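Local coordinates for protein adenylate cyclase (Hippeastrum hybrid cultivar, PDB 6YP4) that hydrolyses triphosphate as its dominant activity and binds magnesium, although it was first put forward as a plant adenylyl cyclase, at residues 137-140 / 146-149; 64-69 / 111-116; 12-17 / 185-190. All coordinates share one frame; numbering follows the deposited sequence. Where two conformers were deposited one is given.

Contact 1 (137-140 / 146-149); sequences RAVY and LILE. With GCP (phosphomethylphosphonic acid guanylate ester), chain B; GCP (phosphomethylphosphonic acid guanylate ester), chain C.
Arg137 NH1 has an oxygen on two sides. At the guanidinium edge it donates to O2B of GCP (chain B), 3.0 Å away at an N-H...O angle of 156°. Over one face lies Glu149 OE2, 3.2 Å from NH1. This salt bridge is charge only, because no N-H points at OE2, and the guanidinium and carboxylate planes stand 77° apart. Glu149 was modelled in two conformers, so this pair is doubtful. Arg137 NH2 also donates to O2B, at 3.2 Å, so two N-H groups share one phosphate oxygen. NE forms a salt bridge with Asp151. With an alanine in place of Arg137, O2B would probably lose both donors and Asp151 its positive partner. Farther from the phosphates, Val139 CG1 is anti to the backbone N (chi1 -173°), which places this methyl beside the carbonyl carbon, where it meets Ile147 CG2 at 3.6 Å. Ile147 CG2 also lies 3.7 Å from N2 of the second analogue, GCP (chain C). In the antiparallel hydrogen-bonded pair, Tyr140 N to Leu148 O and Leu148 N to Tyr140 O are both 2.8 Å. This beta hairpin puts Arg137 and Glu149 into the charged substrate tunnel characteristic of CYTH triphosphatases.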
# COMPACT_ATOMS: atom_id res chain seq x y z
N ARG A 137 1.09 -9.83 8.89
CA ARG A 137 0.26 -9.55 7.73
C ARG A 137 1.05 -9.88 6.47
O ARG A 137 2.12 -9.30 6.24
CB ARG A 137 -0.20 -8.09 7.70
CG ARG A 137 -0.77 -7.63 6.35
CD ARG A 137 -1.56 -6.34 6.52
NE ARG A 137 -2.69 -6.48 7.45
CZ ARG A 137 -3.40 -5.46 7.92
NH1 ARG A 137 -3.11 -4.22 7.57
NH2 ARG A 137 -4.41 -5.67 8.75
N ALA A 138 0.50 -10.79 5.66
CA ALA A 138 1.02 -11.16 4.36
C ALA A 138 0.14 -10.51 3.30
O ALA A 138 -1.08 -10.64 3.36
CB ALA A 138 1.05 -12.69 4.21
N VAL A 139 0.76 -9.80 2.36
CA VAL A 139 0.04 -8.98 1.37
C VAL A 139 0.21 -9.61 0.00
O VAL A 139 1.31 -10.04 -0.37
CB VAL A 139 0.55 -7.53 1.35
CG1 VAL A 139 -0.33 -6.65 0.44
CG2 VAL A 139 0.64 -6.96 2.75
N TYR A 140 -0.89 -9.62 -0.77
CA TYR A 140 -0.95 -10.24 -2.09
C TYR A 140 -1.61 -9.29 -3.07
O TYR A 140 -2.62 -8.65 -2.73
CB TYR A 140 -1.74 -11.57 -2.03
CG TYR A 140 -1.20 -12.54 -1.01
CD1 TYR A 140 -1.61 -12.49 0.32
CD2 TYR A 140 -0.22 -13.46 -1.36
CE1 TYR A 140 -1.08 -13.35 1.26
CE2 TYR A 140 0.33 -14.31 -0.43
CZ TYR A 140 -0.12 -14.27 0.87
OH TYR A 140 0.44 -15.12 1.78
N LEU A 146 -6.43 -6.32 -7.27
CA LEU A 146 -6.94 -6.34 -5.91
C LEU A 146 -5.86 -6.79 -4.93
O LEU A 146 -5.08 -7.70 -5.23
CB LEU A 146 -8.15 -7.28 -5.81
CG LEU A 146 -9.38 -6.91 -6.64
CD1 LEU A 146 -10.36 -8.09 -6.76
CD2 LEU A 146 -10.07 -5.68 -6.05
N ILE A 147 -5.83 -6.14 -3.77
CA ILE A 147 -4.84 -6.39 -2.73
C ILE A 147 -5.52 -7.20 -1.63
O ILE A 147 -6.49 -6.73 -1.03
CB ILE A 147 -4.27 -5.07 -2.17
CG1 ILE A 147 -3.53 -4.27 -3.26
CG2 ILE A 147 -3.42 -5.33 -0.94
CD1 ILE A 147 -2.25 -4.93 -3.70
N LEU A 148 -5.01 -8.40 -1.38
CA LEU A 148 -5.48 -9.25 -0.29
C LEU A 148 -4.51 -9.20 0.88
O LEU A 148 -3.29 -9.26 0.68
CB LEU A 148 -5.64 -10.69 -0.75
CG LEU A 148 -6.49 -11.00 -1.99
CD1 LEU A 148 -6.37 -12.47 -2.33
CD2 LEU A 148 -7.95 -10.58 -1.83
N GLU A 149 -5.05 -9.11 2.10
CA GLU A 149 -4.25 -9.08 3.32
C GLU A 149 -4.67 -10.25 4.19
O GLU A 149 -5.83 -10.32 4.62
CB GLU A 149 -4.44 -7.77 4.08
CG GLU A 149 -3.73 -6.58 3.47
CD GLU A 149 -4.52 -5.30 3.67
OE1 GLU A 149 -5.57 -5.16 3.02
OE2 GLU A 149 -4.09 -4.45 4.48
PG GCP B . -8.20 -4.31 9.99
O1G GCP B . -9.19 -5.38 9.62
O2G GCP B . -6.97 -4.92 10.63
O3G GCP B . -8.85 -3.33 10.94
C3B GCP B . -7.71 -3.45 8.45
PB GCP B . -6.56 -2.07 8.90
O1B GCP B . -6.97 -1.36 10.16
O2B GCP B . -5.13 -2.57 8.97
O3A GCP B . -6.67 -1.00 7.65
PA GCP B . -5.56 0.20 7.52
O1A GCP B . -6.32 1.46 7.15
O2A GCP B . -4.90 0.37 8.87
O5' GCP B . -4.39 -0.22 6.37
C5' GCP B . -4.64 -1.34 5.53
C4' GCP B . -5.85 -1.07 4.54
O4' GCP B . -5.81 0.32 3.85
C3' GCP B . -5.81 -1.92 3.58
O3' GCP B . -7.14 -2.42 3.30
C2' GCP B . -5.10 -1.16 2.27
O2' GCP B . -5.74 -1.53 0.99
C1' GCP B . -5.11 0.11 2.46
N9 GCP B . -3.69 0.63 2.49
C8 GCP B . -3.05 0.80 3.66
N7 GCP B . -1.81 1.27 3.41
C5 GCP B . -1.69 1.39 2.08
C6 GCP B . -0.63 1.83 1.28
O6 GCP B . 0.39 2.18 1.78
N1 GCP B . -0.77 1.85 -0.04
C2 GCP B . -1.93 1.45 -0.61
N2 GCP B . -1.96 1.52 -2.07
N3 GCP B . -2.96 1.03 0.16
C4 GCP B . -2.84 1.00 1.51
PG GCP C . 4.14 4.08 -12.32
O1G GCP C . 3.24 5.05 -13.04
O2G GCP C . 5.25 4.82 -11.61
O3G GCP C . 4.71 3.10 -13.31
C3B GCP C . 3.13 3.19 -11.08
PB GCP C . 4.21 1.94 -10.25
O1B GCP C . 5.15 1.26 -11.20
O2B GCP C . 4.95 2.56 -9.08
O3A GCP C . 3.17 0.81 -9.67
PA GCP C . 3.71 -0.30 -8.58
O1A GCP C . 3.12 -1.64 -8.99
O2A GCP C . 5.22 -0.35 -8.68
O5' GCP C . 3.26 0.16 -7.02
C5' GCP C . 2.33 1.21 -6.85
C4' GCP C . 0.89 0.80 -7.39
O4' GCP C . 0.43 -0.62 -6.94
C3' GCP C . 0.02 1.60 -6.91
O3' GCP C . -0.93 1.97 -7.94
C2' GCP C . -0.70 0.83 -5.60
O2' GCP C . -2.15 1.09 -5.52
C1' GCP C . -0.43 -0.42 -5.65
N9 GCP C . 0.35 -0.82 -4.41
C8 GCP C . 1.69 -0.87 -4.44
N7 GCP C . 2.14 -1.25 -3.23
C5 GCP C . 1.07 -1.43 -2.44
C6 GCP C . 0.94 -1.81 -1.10
O6 GCP C . 1.91 -2.05 -0.46
N1 GCP C . -0.26 -1.91 -0.55
C2 GCP C . -1.38 -1.64 -1.28
N2 GCP C . -2.64 -1.78 -0.57
N3 GCP C . -1.26 -1.26 -2.59
C4 GCP C . -0.03 -1.16 -3.16

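Contact 2 (64-69 / 111-116); sequences LSLKSR and WRRVVD. With GCP (phosphomethylphosphonic acid guanylate ester), chain B.
Arg113 and Val114, neighbours on helix 109-118, both rest on Leu66 of strand 61-73. No hydrogen bond joins the two segments. Trp111, earlier on the helix, points its CB away from the strand. Its ring packs edge-to-face with Phe127.

Arg113 comes next and reaches Leu66 with its aliphatic part. Its CD lies 3.9 Å from Leu66 CD2, and its CG lies 4.0 Å from the same methyl. The two side chains pass each other at a slant. The first two torsions of Arg113 are extended, so CG and CD run out over the leucine. The chain then bends at chi3 (-60°). The guanidinium forms a salt bridge with Asp82, which pairs through its backbone with Leu66. Arg113 thus covers a leucine with its methylenes and sends its charge to the neighbouring strand 76-86.

Strand 61-73 belongs to the antiparallel barrel of the CYTH fold, and its residues alternate between the two sides of the wall. Leu64 and Leu66 point toward the helix, and both touch Ile110. Lys67 lies on the other side of the wall, where its NZ donates to O1B of GCP (chain B) at 3.0 Å. The helix therefore packs on the outside of a wall whose inside binds the nucleotide analogue.

Val114 meets Leu66 from the next position along the helix. Its CG2 lies 4.0 Å from Leu66 CD2, so this one leucine methyl touches both helix residues. Leu66 CG is anti to the backbone N (chi1 177°), which extends the branch toward the helix. Val114 also touches Val120.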
# COMPACT_ATOMS: atom_id res chain seq x y z
N LEU A 64 -0.10 6.45 12.61
CA LEU A 64 -1.11 6.93 13.56
C LEU A 64 -2.47 6.96 12.88
O LEU A 64 -2.58 7.38 11.73
CB LEU A 64 -0.74 8.33 14.08
CG LEU A 64 -1.71 9.13 14.93
CD1 LEU A 64 -1.76 8.53 16.35
CD2 LEU A 64 -1.25 10.58 15.01
N SER A 65 -3.52 6.51 13.59
CA SER A 65 -4.83 6.49 12.96
C SER A 65 -5.95 6.75 13.96
O SER A 65 -5.90 6.31 15.11
CB SER A 65 -5.11 5.16 12.26
OG SER A 65 -5.05 4.07 13.15
N LEU A 66 -6.98 7.45 13.49
CA LEU A 66 -8.24 7.57 14.21
C LEU A 66 -9.32 6.90 13.38
O LEU A 66 -9.49 7.24 12.21
CB LEU A 66 -8.58 9.04 14.49
CG LEU A 66 -9.91 9.31 15.19
CD1 LEU A 66 -9.89 8.73 16.61
CD2 LEU A 66 -10.18 10.79 15.23
N LYS A 67 -10.01 5.92 13.96
CA LYS A 67 -11.08 5.22 13.26
C LYS A 67 -12.38 5.37 14.04
O LYS A 67 -12.40 5.15 15.26
CB LYS A 67 -10.75 3.74 13.10
CG LYS A 67 -9.75 3.44 12.02
CD LYS A 67 -9.21 2.05 12.23
CE LYS A 67 -8.81 1.40 10.93
NZ LYS A 67 -9.49 0.09 10.80
N SER A 68 -13.46 5.71 13.35
CA SER A 68 -14.68 6.16 14.01
C SER A 68 -15.91 5.50 13.41
O SER A 68 -16.02 5.33 12.19
CB SER A 68 -14.82 7.67 13.92
OG SER A 68 -13.73 8.31 14.55
N ARG A 69 -16.85 5.15 14.30
CA ARG A 69 -18.16 4.59 13.99
C ARG A 69 -18.09 3.48 12.95
O ARG A 69 -18.57 3.66 11.82
CB ARG A 69 -19.10 5.71 13.54
CG ARG A 69 -19.45 6.68 14.66
CD ARG A 69 -20.10 7.96 14.18
NE ARG A 69 -19.20 8.75 13.35
CZ ARG A 69 -18.24 9.54 13.83
NH1 ARG A 69 -18.05 9.64 15.14
NH2 ARG A 69 -17.46 10.23 13.00
N TRP A 111 -4.18 14.09 15.54
CA TRP A 111 -4.39 14.64 16.87
C TRP A 111 -5.33 15.84 16.83
O TRP A 111 -6.20 15.99 17.69
CB TRP A 111 -3.06 15.02 17.51
CG TRP A 111 -3.24 15.65 18.84
CD1 TRP A 111 -2.95 16.94 19.20
CD2 TRP A 111 -3.76 15.01 20.00
NE1 TRP A 111 -3.28 17.14 20.53
CE2 TRP A 111 -3.78 15.96 21.05
CE3 TRP A 111 -4.22 13.73 20.27
CZ2 TRP A 111 -4.23 15.66 22.33
CZ3 TRP A 111 -4.67 13.42 21.55
CH2 TRP A 111 -4.68 14.39 22.57
N ARG A 112 -5.18 16.70 15.81
CA ARG A 112 -6.10 17.82 15.67
C ARG A 112 -7.54 17.34 15.58
O ARG A 112 -8.44 17.95 16.17
CB ARG A 112 -5.71 18.67 14.45
CG ARG A 112 -6.21 20.11 14.44
CD ARG A 112 -6.10 20.77 15.83
NE ARG A 112 -4.76 20.69 16.39
CZ ARG A 112 -4.49 20.89 17.68
NH1 ARG A 112 -3.24 20.79 18.13
NH2 ARG A 112 -5.47 21.17 18.53
N ARG A 113 -7.78 16.23 14.87
CA ARG A 113 -9.15 15.73 14.73
C ARG A 113 -9.67 15.16 16.04
O ARG A 113 -10.85 15.32 16.36
CB ARG A 113 -9.22 14.68 13.61
CG ARG A 113 -10.64 14.27 13.25
CD ARG A 113 -10.68 13.21 12.15
NE ARG A 113 -10.07 13.66 10.90
CZ ARG A 113 -10.72 13.83 9.76
NH1 ARG A 113 -12.03 13.58 9.69
NH2 ARG A 113 -10.08 14.24 8.67
N VAL A 114 -8.81 14.48 16.80
CA VAL A 114 -9.20 14.00 18.13
C VAL A 114 -9.74 15.16 18.96
O VAL A 114 -10.81 15.07 19.57
CB VAL A 114 -8.01 13.31 18.82
CG1 VAL A 114 -8.29 13.13 20.30
CG2 VAL A 114 -7.69 11.96 18.18
N VAL A 115 -9.02 16.28 18.94
CA VAL A 115 -9.41 17.43 19.76
C VAL A 115 -10.70 18.06 19.22
O VAL A 115 -11.65 18.28 19.97
CB VAL A 115 -8.27 18.46 19.81
CG1 VAL A 115 -8.71 19.71 20.56
CG2 VAL A 115 -7.02 17.84 20.44
N ASP A 116 -10.74 18.34 17.92
CA ASP A 116 -11.82 19.14 17.33
C ASP A 116 -13.17 18.43 17.36
O ASP A 116 -14.20 19.10 17.27
CB ASP A 116 -11.49 19.51 15.88
CG ASP A 116 -10.24 20.37 15.75
OD1 ASP A 116 -9.80 20.96 16.76
OD2 ASP A 116 -9.69 20.45 14.62
PG GCP B . -8.20 -4.31 9.99
O1G GCP B . -9.19 -5.38 9.62
O2G GCP B . -6.97 -4.92 10.63
O3G GCP B . -8.85 -3.33 10.94
C3B GCP B . -7.71 -3.45 8.45
PB GCP B . -6.56 -2.07 8.90
O1B GCP B . -6.97 -1.36 10.16
O2B GCP B . -5.13 -2.57 8.97
O3A GCP B . -6.67 -1.00 7.65
PA GCP B . -5.56 0.20 7.52
O1A GCP B . -6.32 1.46 7.15
O2A GCP B . -4.90 0.37 8.87
O5' GCP B . -4.39 -0.22 6.37
C5' GCP B . -4.64 -1.34 5.53
C4' GCP B . -5.85 -1.07 4.54
O4' GCP B . -5.81 0.32 3.85
C3' GCP B . -5.81 -1.92 3.58
O3' GCP B . -7.14 -2.42 3.30
C2' GCP B . -5.10 -1.16 2.27
O2' GCP B . -5.74 -1.53 0.99
C1' GCP B . -5.11 0.11 2.46
N9 GCP B . -3.69 0.63 2.49
C8 GCP B . -3.05 0.80 3.66
N7 GCP B . -1.81 1.27 3.41
C5 GCP B . -1.69 1.39 2.08
C6 GCP B . -0.63 1.83 1.28
O6 GCP B . 0.39 2.18 1.78
N1 GCP B . -0.77 1.85 -0.04
C2 GCP B . -1.93 1.45 -0.61
N2 GCP B . -1.96 1.52 -2.07
N3 GCP B . -2.96 1.03 0.16
C4 GCP B . -2.84 1.00 1.51

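Contact 3 (12-17 / 185-190); sequences PSAHQL and GIPYEY
Ala14 is the first residue of helix 12-22 to meet the chain at 185-190. Its CA is 5.9 Å from the CA of Ile186, a close approach that the small side chain of alanine probably allows. Ala14 CB points toward the other segment and touches two residues there. It lies 4.1 Å from Pro187 CG and 4.3 Å from Ile186 CG2. The same Ile186 methyl lies 3.9 Å from Ala14 O, so it spans the side chain and the carbonyl of one residue. Ala14 N bonds to Ser11 OG at the start of the helix.

His15 turns the other way. It lies against Leu150 and Glu152 of strand 147-155, and its ring meets that of Tyr161 at about 45°. The helix thus packs on strand 147-155 with His15 and on Ile186 and Pro187 with Ala14 and Leu17.

Leu17 comes one turn after Ala14. Its N bonds to Ser13 O at 3.0 Å, as expected in a regular helix. Leu17 CB lies 3.9 Å from Ile186 CD1, and this methyl also reaches Leu17 C at 3.8 Å. Ile186 thus sends one branch to each of two helix residues. Its CG2 is anti to the backbone N and goes to Ala14. Its CG1 is anti to the carbonyl carbon (chi1 -45°) and carries CD1 to Leu17. Ile186 also touches Leu181 of helix 170-183, and Pro187 touches Pro10. No hydrogen bond crosses the contact.

Gly185 ends helix 170-183 with a Schellman motif and a positive phi of 74°. The chain then passes Ile186 and Pro187 and enters strand 189-190, which pairs with strand 2-9. Helix 12-22 packs on the loop between helix 170-183 and strand 189-190, on the outside of the CYTH barrel, away from the substrate tunnel.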
# COMPACT_ATOMS: atom_id res chain seq x y z
N PRO A 12 -5.43 -22.85 12.12
CA PRO A 12 -4.10 -22.81 11.49
C PRO A 12 -4.04 -23.53 10.16
O PRO A 12 -3.40 -23.04 9.22
CB PRO A 12 -3.20 -23.50 12.53
CG PRO A 12 -3.89 -23.20 13.85
CD PRO A 12 -5.37 -23.30 13.53
N SER A 13 -4.67 -24.70 10.04
CA SER A 13 -4.58 -25.46 8.80
C SER A 13 -5.24 -24.71 7.66
O SER A 13 -4.71 -24.68 6.54
CB SER A 13 -5.19 -26.86 8.99
OG SER A 13 -6.59 -26.84 9.23
N ALA A 14 -6.37 -24.04 7.92
CA ALA A 14 -6.98 -23.26 6.85
C ALA A 14 -6.06 -22.11 6.44
O ALA A 14 -5.90 -21.84 5.25
CB ALA A 14 -8.35 -22.72 7.25
N HIS A 15 -5.43 -21.46 7.42
CA HIS A 15 -4.51 -20.36 7.12
C HIS A 15 -3.32 -20.85 6.30
O HIS A 15 -2.89 -20.19 5.34
CB HIS A 15 -4.04 -19.71 8.43
CG HIS A 15 -3.01 -18.63 8.25
ND1 HIS A 15 -1.66 -18.89 8.22
CD2 HIS A 15 -3.14 -17.29 8.09
CE1 HIS A 15 -1.00 -17.76 8.05
NE2 HIS A 15 -1.87 -16.77 7.97
N GLN A 16 -2.75 -21.99 6.69
CA GLN A 16 -1.67 -22.61 5.93
C GLN A 16 -2.07 -22.84 4.48
O GLN A 16 -1.37 -22.42 3.55
CB GLN A 16 -1.26 -23.92 6.59
CG GLN A 16 -0.27 -24.77 5.79
CD GLN A 16 1.13 -24.17 5.77
OE1 GLN A 16 1.65 -23.75 6.81
NE2 GLN A 16 1.74 -24.14 4.60
N LEU A 17 -3.19 -23.54 4.25
CA LEU A 17 -3.54 -23.90 2.88
C LEU A 17 -3.91 -22.67 2.04
O LEU A 17 -3.57 -22.60 0.85
CB LEU A 17 -4.65 -24.95 2.87
CG LEU A 17 -4.26 -26.34 3.38
CD1 LEU A 17 -5.45 -27.28 3.45
CD2 LEU A 17 -3.17 -26.96 2.54
N GLY A 185 -11.17 -24.87 -1.46
CA GLY A 185 -11.48 -25.69 -0.29
C GLY A 185 -11.11 -25.10 1.05
O GLY A 185 -10.75 -25.86 1.98
N ILE A 186 -11.23 -23.79 1.21
CA ILE A 186 -10.82 -23.07 2.40
C ILE A 186 -12.09 -22.68 3.17
O ILE A 186 -12.86 -21.84 2.71
CB ILE A 186 -9.96 -21.84 2.08
CG1 ILE A 186 -8.91 -22.19 1.04
CG2 ILE A 186 -9.31 -21.29 3.35
CD1 ILE A 186 -7.72 -22.93 1.67
N PRO A 187 -12.34 -23.29 4.33
CA PRO A 187 -13.47 -22.87 5.16
C PRO A 187 -13.32 -21.42 5.58
O PRO A 187 -12.22 -20.93 5.83
CB PRO A 187 -13.38 -23.78 6.38
CG PRO A 187 -11.99 -24.32 6.38
CD PRO A 187 -11.51 -24.33 4.97
N TYR A 188 -14.45 -20.73 5.70
CA TYR A 188 -14.41 -19.33 6.09
C TYR A 188 -15.79 -18.95 6.60
O TYR A 188 -16.79 -19.62 6.31
CB TYR A 188 -13.98 -18.44 4.92
CG TYR A 188 -15.04 -18.33 3.85
CD1 TYR A 188 -15.12 -19.27 2.82
CD2 TYR A 188 -15.95 -17.29 3.85
CE1 TYR A 188 -16.10 -19.18 1.84
CE2 TYR A 188 -16.93 -17.19 2.87
CZ TYR A 188 -17.00 -18.14 1.87
OH TYR A 188 -17.97 -18.04 0.90
N GLU A 189 -15.84 -17.86 7.36
CA GLU A 189 -17.09 -17.17 7.65
C GLU A 189 -16.84 -15.67 7.56
O GLU A 189 -15.70 -15.21 7.55
CB GLU A 189 -17.65 -17.51 9.04
CG GLU A 189 -17.90 -18.99 9.29
CD GLU A 189 -19.02 -19.58 8.44
OE1 GLU A 189 -19.90 -18.82 7.98
OE2 GLU A 189 -19.03 -20.82 8.23
N TYR A 190 -17.93 -14.91 7.49
CA TYR A 190 -17.83 -13.46 7.56
C TYR A 190 -17.33 -13.05 8.94
O TYR A 190 -17.78 -13.60 9.96
CB TYR A 190 -19.19 -12.82 7.27
CG TYR A 190 -19.80 -13.14 5.91
CD1 TYR A 190 -19.06 -13.00 4.74
CD2 TYR A 190 -21.14 -13.56 5.79
CE1 TYR A 190 -19.61 -13.28 3.50
CE2 TYR A 190 -21.69 -13.84 4.55
CZ TYR A 190 -20.91 -13.69 3.40
OH TYR A 190 -21.42 -13.96 2.15

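Overall arrangement
All three contacts reach the same antiparallel sheet. Contacts 1 and 2 are buried and lie on opposite sides of the chain's centre, about 26 Å apart between centres. Both touch GCP (chain B). Contact 1 does so through the pair of strands that form it. Contact 2 does so through the inner side of a strand whose outer side carries a helix. Contact 3 is partly buried and lies nearer the surface, away from the ligand sites. Contacts 2 and 3 join their segments by side-chain packing without hydrogen bonds, whereas contact 1 has an ion pair and backbone bonds. Helix 12-22 links contacts 1 and 3, since Tyr140 and Leu148 also pack on it.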